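Local coordinates for protein putative pectin lyase (Geobacillus virus E2, PDB 7CHU) that serves as the trimeric tailspike of a deep-sea thermophilic bacteriophage, with a pectate lyase-like fold suggesting a role in recognising or cleaving host-surface polysaccharide, at residues Ile214-Leu225 / Asp248-His259. Sequence-based numbering, arbitrary orientation.
Sequences IEEVWDTNIIGL and DNSNRLLFIACH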
loop_
_atom_site.group_PDB
_atom_site.type_symbol
_atom_site.label_atom_id
_atom_site.label_comp_id
_atom_site.label_asym_id
_atom_site.label_seq_id
_atom_site.Cartn_x
_atom_site.Cartn_y
_atom_site.Cartn_z
ATOM N N ILE A 214 -13.101 -18.011 -7.902
ATOM C CA ILE A 214 -13.824 -16.762 -7.682
ATOM C C ILE A 214 -14.670 -16.503 -8.922
ATOM O O ILE A 214 -14.133 -16.401 -10.028
ATOM C CB ILE A 214 -12.857 -15.581 -7.415
ATOM C CG1 ILE A 214 -12.086 -15.807 -6.102
ATOM C CG2 ILE A 214 -13.590 -14.235 -7.367
ATOM C CD1 ILE A 214 -10.983 -14.741 -5.841
ATOM N N GLU A 215 -15.988 -16.409 -8.751
ATOM C CA GLU A 215 -16.896 -16.188 -9.872
ATOM C C GLU A 215 -17.908 -15.124 -9.491
ATOM O O GLU A 215 -18.645 -15.296 -8.520
ATOM C CB GLU A 215 -17.626 -17.475 -10.272
ATOM C CG GLU A 215 -18.645 -17.221 -11.380
ATOM C CD GLU A 215 -19.445 -18.482 -11.766
ATOM O OE1 GLU A 215 -20.601 -18.341 -12.216
ATOM O OE2 GLU A 215 -18.911 -19.606 -11.627
ATOM N N GLU A 216 -17.933 -14.034 -10.247
ATOM C CA GLU A 216 -18.852 -12.925 -10.034
ATOM C C GLU A 216 -18.830 -12.435 -8.586
ATOM O O GLU A 216 -19.854 -12.376 -7.903
ATOM C CB GLU A 216 -20.273 -13.305 -10.469
ATOM C CG GLU A 216 -21.117 -12.069 -10.790
ATOM C CD GLU A 216 -22.608 -12.374 -10.860
ATOM O OE1 GLU A 216 -22.978 -13.431 -11.454
ATOM O OE2 GLU A 216 -23.406 -11.561 -10.320
ATOM N N VAL A 217 -17.643 -12.048 -8.122
ATOM C CA VAL A 217 -17.463 -11.564 -6.755
ATOM C C VAL A 217 -17.137 -10.078 -6.808
ATOM O O VAL A 217 -16.292 -9.651 -7.605
ATOM C CB VAL A 217 -16.378 -12.353 -6.005
ATOM C CG1 VAL A 217 -16.058 -11.672 -4.672
ATOM C CG2 VAL A 217 -16.859 -13.782 -5.778
ATOM N N TRP A 218 -17.814 -9.300 -5.963
ATOM C CA TRP A 218 -17.722 -7.847 -5.942
ATOM C C TRP A 218 -17.182 -7.337 -4.611
ATOM O O TRP A 218 -17.533 -7.860 -3.543
ATOM C CB TRP A 218 -19.079 -7.198 -6.159
ATOM C CG TRP A 218 -19.811 -7.619 -7.376
ATOM C CD1 TRP A 218 -19.318 -8.321 -8.445
ATOM C CD2 TRP A 218 -21.174 -7.316 -7.686
ATOM N NE1 TRP A 218 -20.297 -8.477 -9.389
ATOM C CE2 TRP A 218 -21.452 -7.888 -8.939
ATOM C CE3 TRP A 218 -22.193 -6.633 -7.011
ATOM C CZ2 TRP A 218 -22.711 -7.795 -9.544
ATOM C CZ3 TRP A 218 -23.462 -6.557 -7.607
ATOM C CH2 TRP A 218 -23.703 -7.129 -8.856
ATOM N N ASP A 219 -16.360 -6.295 -4.674
ATOM C CA ASP A 219 -16.058 -5.438 -3.513
ATOM C C ASP A 219 -15.532 -6.241 -2.326
ATOM O O ASP A 219 -16.014 -6.129 -1.197
ATOM C CB ASP A 219 -17.287 -4.624 -3.104
ATOM C CG ASP A 219 -17.799 -3.699 -4.216
ATOM O OD1 ASP A 219 -17.066 -2.782 -4.634
ATOM O OD2 ASP A 219 -18.963 -3.838 -4.653
ATOM N N THR A 220 -14.524 -7.065 -2.581
ATOM C CA THR A 220 -14.015 -7.979 -1.569
ATOM C C THR A 220 -12.528 -7.745 -1.323
ATOM O O THR A 220 -11.733 -7.709 -2.270
ATOM C CB THR A 220 -14.333 -9.414 -2.025
ATOM O OG1 THR A 220 -15.756 -9.548 -1.978
ATOM C CG2 THR A 220 -13.698 -10.460 -1.137
ATOM N N ASN A 221 -12.162 -7.560 -0.052
ATOM C CA ASN A 221 -10.782 -7.327 0.364
ATOM C C ASN A 221 -10.155 -8.627 0.847
ATOM O O ASN A 221 -10.742 -9.346 1.666
ATOM C CB ASN A 221 -10.690 -6.301 1.493
ATOM C CG ASN A 221 -11.124 -4.926 1.074
ATOM O OD1 ASN A 221 -11.220 -4.625 -0.113
ATOM N ND2 ASN A 221 -11.393 -4.075 2.053
ATOM N N ILE A 222 -8.954 -8.906 0.363
ATOM C CA ILE A 222 -8.219 -10.117 0.703
ATOM C C ILE A 222 -6.812 -9.693 1.091
ATOM O O ILE A 222 -6.014 -9.321 0.226
ATOM C CB ILE A 222 -8.200 -11.123 -0.459
ATOM C CG1 ILE A 222 -9.637 -11.528 -0.815
ATOM C CG2 ILE A 222 -7.343 -12.357 -0.100
ATOM C CD1 ILE A 222 -9.760 -12.225 -2.158
ATOM N N ILE A 223 -6.508 -9.745 2.388
ATOM C CA ILE A 223 -5.253 -9.256 2.944
ATOM C C ILE A 223 -4.447 -10.442 3.449
ATOM O O ILE A 223 -4.965 -11.261 4.205
ATOM C CB ILE A 223 -5.519 -8.238 4.075
ATOM C CG1 ILE A 223 -6.400 -7.090 3.571
ATOM C CG2 ILE A 223 -4.208 -7.697 4.690
ATOM C CD1 ILE A 223 -6.893 -6.178 4.711
ATOM N N GLY A 224 -3.179 -10.534 3.040
ATOM C CA GLY A 224 -2.286 -11.537 3.605
ATOM C C GLY A 224 -2.554 -12.979 3.196
ATOM O O GLY A 224 -2.108 -13.916 3.891
ATOM N N LEU A 225 -3.257 -13.197 2.086
ATOM C CA LEU A 225 -3.456 -14.562 1.601
ATOM C C LEU A 225 -2.117 -15.215 1.269
ATOM O O LEU A 225 -1.241 -14.598 0.651
ATOM C CB LEU A 225 -4.358 -14.567 0.361
ATOM C CG LEU A 225 -4.389 -15.843 -0.500
ATOM C CD1 LEU A 225 -5.077 -16.998 0.227
ATOM C CD2 LEU A 225 -5.056 -15.617 -1.851
ATOM N N ASP A 248 -22.553 -11.158 -14.985
ATOM C CA ASP A 248 -21.921 -9.889 -14.682
ATOM C C ASP A 248 -20.411 -10.098 -14.684
ATOM O O ASP A 248 -19.894 -10.767 -15.585
ATOM C CB ASP A 248 -22.443 -9.323 -13.353
ATOM C CG ASP A 248 -22.128 -7.849 -13.200
ATOM O OD1 ASP A 248 -22.838 -6.999 -13.789
ATOM O OD2 ASP A 248 -21.108 -7.547 -12.543
ATOM N N ASN A 249 -19.690 -9.592 -13.688
ATOM C CA ASN A 249 -18.247 -9.791 -13.689
ATOM C C ASN A 249 -17.746 -9.916 -12.262
ATOM O O ASN A 249 -18.505 -9.770 -11.306
ATOM C CB ASN A 249 -17.540 -8.652 -14.434
ATOM C CG ASN A 249 -17.495 -7.344 -13.637
ATOM O OD1 ASN A 249 -18.079 -7.230 -12.563
ATOM N ND2 ASN A 249 -16.788 -6.343 -14.175
ATOM N N SER A 250 -16.449 -10.171 -12.120
ATOM C CA SER A 250 -15.781 -9.964 -10.842
ATOM C C SER A 250 -15.117 -8.594 -10.888
ATOM O O SER A 250 -14.480 -8.245 -11.881
ATOM C CB SER A 250 -14.738 -11.053 -10.580
ATOM O OG SER A 250 -15.359 -12.290 -10.221
ATOM N N ASN A 251 -15.278 -7.812 -9.826
ATOM C CA ASN A 251 -14.709 -6.475 -9.811
ATOM C C ASN A 251 -14.433 -6.058 -8.368
ATOM O O ASN A 251 -15.043 -6.574 -7.424
ATOM C CB ASN A 251 -15.634 -5.469 -10.525
ATOM C CG ASN A 251 -16.894 -5.201 -9.754
ATOM O OD1 ASN A 251 -16.869 -4.452 -8.783
ATOM N ND2 ASN A 251 -18.007 -5.842 -10.156
ATOM N N ARG A 252 -13.484 -5.137 -8.213
ATOM C CA ARG A 252 -13.091 -4.623 -6.898
ATOM C C ARG A 252 -12.672 -5.744 -5.945
ATOM O O ARG A 252 -12.977 -5.716 -4.748
ATOM C CB ARG A 252 -14.207 -3.767 -6.302
ATOM C CG ARG A 252 -14.315 -2.391 -6.954
ATOM C CD ARG A 252 -13.067 -1.541 -6.635
ATOM N NE ARG A 252 -12.975 -1.261 -5.209
ATOM C CZ ARG A 252 -11.963 -0.621 -4.623
ATOM N NH1 ARG A 252 -10.953 -0.171 -5.353
ATOM N NH2 ARG A 252 -11.976 -0.408 -3.301
ATOM N N LEU A 253 -11.989 -6.750 -6.476
ATOM C CA LEU A 253 -11.241 -7.699 -5.660
ATOM C C LEU A 253 -9.887 -7.079 -5.323
ATOM O O LEU A 253 -9.096 -6.813 -6.235
ATOM C CB LEU A 253 -11.024 -9.013 -6.406
ATOM C CG LEU A 253 -12.231 -9.803 -6.951
ATOM C CD1 LEU A 253 -11.744 -10.956 -7.816
ATOM C CD2 LEU A 253 -13.034 -10.322 -5.811
ATOM N N LEU A 254 -9.604 -6.876 -4.036
ATOM C CA LEU A 254 -8.360 -6.237 -3.600
ATOM C C LEU A 254 -7.509 -7.256 -2.859
ATOM O O LEU A 254 -7.838 -7.642 -1.733
ATOM C CB LEU A 254 -8.639 -5.022 -2.717
ATOM C CG LEU A 254 -8.736 -3.684 -3.472
ATOM C CD1 LEU A 254 -9.940 -3.597 -4.442
ATOM C CD2 LEU A 254 -8.730 -2.470 -2.532
ATOM N N PHE A 255 -6.422 -7.690 -3.492
ATOM C CA PHE A 255 -5.440 -8.568 -2.870
ATOM C C PHE A 255 -4.314 -7.689 -2.330
ATOM O O PHE A 255 -3.662 -6.976 -3.096
ATOM C CB PHE A 255 -4.893 -9.586 -3.877
ATOM C CG PHE A 255 -5.940 -10.509 -4.464
ATOM C CD1 PHE A 255 -6.777 -10.080 -5.481
ATOM C CD2 PHE A 255 -6.055 -11.815 -4.012
ATOM C CE1 PHE A 255 -7.711 -10.942 -6.044
ATOM C CE2 PHE A 255 -7.001 -12.683 -4.551
ATOM C CZ PHE A 255 -7.845 -12.242 -5.564
ATOM N N ILE A 256 -4.118 -7.691 -1.015
ATOM C CA ILE A 256 -3.181 -6.779 -0.380
ATOM C C ILE A 256 -2.150 -7.604 0.358
ATOM O O ILE A 256 -2.500 -8.447 1.192
ATOM C CB ILE A 256 -3.877 -5.795 0.564
ATOM C CG1 ILE A 256 -4.874 -4.922 -0.211
ATOM C CG2 ILE A 256 -2.819 -4.935 1.281
ATOM C CD1 ILE A 256 -5.733 -4.018 0.711
ATOM N N ALA A 257 -0.881 -7.394 0.029
ATOM C CA ALA A 257 0.203 -8.091 0.724
ATOM C C ALA A 257 0.001 -9.606 0.656
ATOM O O ALA A 257 0.188 -10.327 1.637
ATOM C CB ALA A 257 0.306 -7.614 2.185
ATOM N N CYS A 258 -0.385 -10.099 -0.513
ATOM C CA CYS A 258 -0.635 -11.521 -0.675
ATOM C C CYS A 258 0.641 -12.210 -1.152
ATOM O O CYS A 258 1.546 -11.573 -1.690
ATOM C CB CYS A 258 -1.785 -11.730 -1.651
ATOM S SG CYS A 258 -3.366 -11.215 -0.889
ATOM N N HIS A 259 0.694 -13.532 -0.980
ATOM C CA HIS A 259 1.922 -14.306 -1.207
ATOM C C HIS A 259 1.565 -15.514 -2.076
ATOM O O HIS A 259 0.928 -16.449 -1.587
ATOM C CB HIS A 259 2.516 -14.726 0.140
ATOM C CG HIS A 259 3.777 -15.536 0.068
ATOM N ND1 HIS A 259 4.611 -15.683 1.158
ATOM C CD2 HIS A 259 4.328 -16.283 -0.920
ATOM C CE1 HIS A 259 5.635 -16.453 0.835
ATOM N NE2 HIS A 259 5.491 -16.828 -0.423
HETATM O O HOH W 1 -21.721 -13.578 -13.871
HETATM O O HOH W 2 -14.766 -1.967 -3.265
HETATM O O HOH W 3 -19.076 -3.616 -7.473
HETATM O O HOH W 4 -12.925 -4.101 -2.449
HETATM O O HOH W 5 -13.155 -1.906 -0.715
#
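The NE1 edge of the W218 indole meets the loop 248-250: NE1 donates to N249 O at 2.9 Å, with the carbonyl oxygen in the ring plane but the N-H bent to 134°. Over one face of the same ring sits the amide of N251, its ND2 3.3 Å from W218 CD1 and the two planes 30° apart. That amide is steadied by a straight bond from N251 ND2 to N249 OD1. N251 CG stands between its own backbone N and carbonyl carbon, which folds the amide back over the indole.

From here the strands 220-223 and 251-256 run parallel, only 13° apart, as neighbouring rungs of one face of the right-handed parallel beta-helix expected of a pectate lyase-like fold. Backbone bonds alternate along them, among them I222 N to L254 O at 2.7 Å. T220, I222, L253 and F255 point to one side, where I222 can be followed outward: CB faces L254 O, CG2 approaches F255 CD2 at 4.2 Å, and CD1 ends 4.1 Å from the F255 ring centroid in an off-centre CH-pi contact. I214 CD1 meets the edge of that ring, and F284 of the next turn stacks on it.

N221, L254, I223 and I256 share the other side of the sheet, where L254 and I256 pack on G286 and A257 of a second subunit. D219 OD1 reaches back to the aliphatic start of R252, 3.5 Å from its CB, while a water joins the same oxygen to R252 NE. The R252 chain, bent at chi2 and chi3, curls so that L254 CD1 lies over the guanidinium. D219 OD1 also forms a salt bridge with K288 of the second subunit, whose G286 O accepts a hydrogen bond from R252 NH2.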